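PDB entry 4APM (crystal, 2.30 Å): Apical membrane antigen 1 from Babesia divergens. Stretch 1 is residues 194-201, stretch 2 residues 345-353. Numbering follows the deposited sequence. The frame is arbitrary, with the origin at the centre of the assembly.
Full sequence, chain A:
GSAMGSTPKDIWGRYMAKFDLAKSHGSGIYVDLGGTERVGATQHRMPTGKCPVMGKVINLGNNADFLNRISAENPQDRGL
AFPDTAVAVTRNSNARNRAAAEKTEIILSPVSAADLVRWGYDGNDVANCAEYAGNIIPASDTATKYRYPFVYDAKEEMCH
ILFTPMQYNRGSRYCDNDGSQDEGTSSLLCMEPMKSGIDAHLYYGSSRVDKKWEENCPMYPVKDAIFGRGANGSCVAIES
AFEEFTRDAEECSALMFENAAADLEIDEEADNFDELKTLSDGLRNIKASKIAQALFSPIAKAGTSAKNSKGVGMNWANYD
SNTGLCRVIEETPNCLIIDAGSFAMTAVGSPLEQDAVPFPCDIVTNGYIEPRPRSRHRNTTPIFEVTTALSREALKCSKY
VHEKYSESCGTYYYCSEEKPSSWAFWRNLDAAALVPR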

# COMPACT_ATOMS: atom_id res chain seq x y z
N MET A 194 -3.18 -7.65 -9.70
CA MET A 194 -3.96 -6.43 -9.64
C MET A 194 -4.45 -6.08 -8.24
O MET A 194 -4.50 -6.93 -7.36
CB MET A 194 -5.07 -6.39 -10.70
CG MET A 194 -6.29 -7.25 -10.48
SD MET A 194 -7.71 -6.58 -11.41
CE MET A 194 -8.54 -5.66 -10.12
N LYS A 195 -4.66 -4.79 -8.03
CA LYS A 195 -5.20 -4.25 -6.81
C LYS A 195 -6.73 -4.25 -6.92
O LYS A 195 -7.29 -3.65 -7.84
CB LYS A 195 -4.73 -2.81 -6.64
CG LYS A 195 -4.93 -2.23 -5.24
CD LYS A 195 -3.87 -2.68 -4.25
CE LYS A 195 -3.64 -1.64 -3.16
NZ LYS A 195 -2.86 -2.15 -1.98
N SER A 196 -7.39 -4.99 -6.04
CA SER A 196 -8.80 -5.23 -6.25
C SER A 196 -9.60 -4.71 -5.10
O SER A 196 -9.40 -5.12 -3.97
CB SER A 196 -9.08 -6.71 -6.44
OG SER A 196 -10.38 -6.97 -5.97
N GLY A 197 -10.51 -3.79 -5.39
CA GLY A 197 -11.38 -3.25 -4.36
C GLY A 197 -12.21 -4.31 -3.66
O GLY A 197 -12.28 -4.31 -2.44
N ILE A 198 -12.84 -5.21 -4.41
CA ILE A 198 -13.73 -6.15 -3.77
C ILE A 198 -12.97 -7.25 -3.06
O ILE A 198 -13.54 -7.96 -2.23
CB ILE A 198 -14.68 -6.82 -4.76
CG1 ILE A 198 -13.90 -7.68 -5.75
CG2 ILE A 198 -15.58 -5.79 -5.42
CD1 ILE A 198 -14.77 -8.27 -6.82
N ASP A 199 -11.70 -7.43 -3.43
CA ASP A 199 -10.85 -8.32 -2.66
C ASP A 199 -9.99 -7.56 -1.68
O ASP A 199 -8.87 -7.98 -1.35
CB ASP A 199 -10.06 -9.24 -3.59
CG ASP A 199 -10.87 -10.48 -4.00
OD1 ASP A 199 -11.70 -10.95 -3.18
OD2 ASP A 199 -10.70 -10.98 -5.12
N ALA A 200 -10.48 -6.42 -1.22
CA ALA A 200 -9.67 -5.54 -0.39
C ALA A 200 -9.28 -6.27 0.89
O ALA A 200 -8.40 -5.85 1.62
CB ALA A 200 -10.41 -4.27 -0.07
N HIS A 201 -9.94 -7.39 1.15
CA HIS A 201 -9.86 -8.06 2.44
C HIS A 201 -8.83 -9.16 2.36
O HIS A 201 -8.58 -9.86 3.34
CB HIS A 201 -11.25 -8.65 2.82
CG HIS A 201 -11.84 -9.58 1.76
ND1 HIS A 201 -12.40 -9.12 0.61
CD2 HIS A 201 -11.92 -10.98 1.70
CE1 HIS A 201 -12.81 -10.18 -0.14
NE2 HIS A 201 -12.51 -11.31 0.52
N MET A 345 -3.08 7.68 -0.31
CA MET A 345 -3.12 6.23 -0.42
C MET A 345 -1.74 5.64 -0.77
O MET A 345 -0.90 6.34 -1.34
CB MET A 345 -4.14 5.85 -1.47
CG MET A 345 -5.51 6.46 -1.14
SD MET A 345 -6.66 6.11 -2.43
CE MET A 345 -7.11 4.41 -2.02
N THR A 346 -1.51 4.37 -0.41
CA THR A 346 -0.25 3.73 -0.77
C THR A 346 -0.49 2.37 -1.44
O THR A 346 -1.60 1.80 -1.34
CB THR A 346 0.70 3.54 0.44
OG1 THR A 346 0.34 2.37 1.15
CG2 THR A 346 0.69 4.74 1.40
N ALA A 347 0.54 1.90 -2.17
CA ALA A 347 0.45 0.64 -2.89
C ALA A 347 0.28 -0.59 -1.96
O ALA A 347 -0.11 -1.67 -2.44
CB ALA A 347 1.68 0.44 -3.79
N VAL A 348 0.61 -0.49 -0.67
CA VAL A 348 0.44 -1.69 0.18
C VAL A 348 -0.89 -1.71 0.91
O VAL A 348 -1.37 -2.78 1.32
CB VAL A 348 1.58 -1.91 1.21
CG1 VAL A 348 2.92 -2.05 0.51
CG2 VAL A 348 1.62 -0.78 2.21
N GLY A 349 -1.49 -0.52 1.05
CA GLY A 349 -2.62 -0.30 1.93
C GLY A 349 -3.94 -0.54 1.24
O GLY A 349 -4.02 -0.72 0.03
N SER A 350 -5.00 -0.52 2.03
CA SER A 350 -6.33 -0.67 1.50
C SER A 350 -6.61 0.27 0.30
O SER A 350 -6.25 1.45 0.33
CB SER A 350 -7.37 -0.42 2.59
OG SER A 350 -8.62 -0.80 2.05
N PRO A 351 -7.26 -0.25 -0.72
CA PRO A 351 -7.80 0.58 -1.82
C PRO A 351 -9.13 1.33 -1.51
O PRO A 351 -9.64 2.06 -2.38
CB PRO A 351 -8.07 -0.46 -2.93
CG PRO A 351 -8.42 -1.72 -2.17
CD PRO A 351 -7.49 -1.70 -0.96
N LEU A 352 -9.72 1.11 -0.32
CA LEU A 352 -11.10 1.57 -0.01
C LEU A 352 -11.10 2.81 0.83
O LEU A 352 -10.49 2.82 1.90
CB LEU A 352 -11.86 0.51 0.80
CG LEU A 352 -12.03 -0.86 0.19
CD1 LEU A 352 -12.98 -1.70 1.06
CD2 LEU A 352 -12.52 -0.71 -1.24
N GLU A 353 -11.86 3.82 0.41
CA GLU A 353 -12.11 4.98 1.29
C GLU A 353 -12.61 4.54 2.63
O GLU A 353 -12.30 5.17 3.64
CB GLU A 353 -13.16 5.94 0.71
CG GLU A 353 -12.64 6.93 -0.32
CD GLU A 353 -13.76 7.81 -0.86
OE1 GLU A 353 -14.66 8.16 -0.07
OE2 GLU A 353 -13.79 8.06 -2.08

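A buried lysine tied to two backbone carbonyls, beside a small apolar patch, joins two stretches whose touching residues are at least 150 apart in the chain. Lys195 ends a strand, and its CA-to-CB bond points toward the second stretch. Chi1 is t, chi2 is p, and chi3 and chi4 are t, so the chain bends once near its base and then runs out extended. Its ammonium group reaches the loop that follows the strand of stretch 2. Lys195 NZ donates hydrogen bonds to Gly349 O at 2.7 Å and to Ala347 O at 2.8 Å. A buried charge needs such polar partners, and NZ has a further one elsewhere in the structure. A long side chain with several donor hydrogens suits this place. Its aliphatic part is used too: Lys195 CG lies 4.3 Å from Pro351 CB.

The apolar patch centres on Ala200, whose CB points toward stretch 2. Ala200 CB is 3.9 Å from Pro351 CG and 3.8 Å from Leu352 CG. Pro351 also packs against the backbone, with its CG 4.0 Å from Gly197 CA. A CB at Gly197 would point sideways, 4.0 Å from Leu352 CD2. Leu352 CD2 lies 3.8 Å from Gly197 O.

Each loop also has internal support. Gly197 to Ala200 form a type I turn, with a weak bond from Ala200 N to Gly197 O at 3.0 Å. Ser196 points away from the contact, and its OG accepts from Asp199 N at 2.9 Å. Ile198 and Asp199 also point away from stretch 2. In stretch 2, Ser350 OG accepts from Leu352 N at 3.2 Å, bridging the backbone around Pro351. The contact is modest, burying 317 Å² over both sides. Lys195 and Pro351 contribute the largest shares.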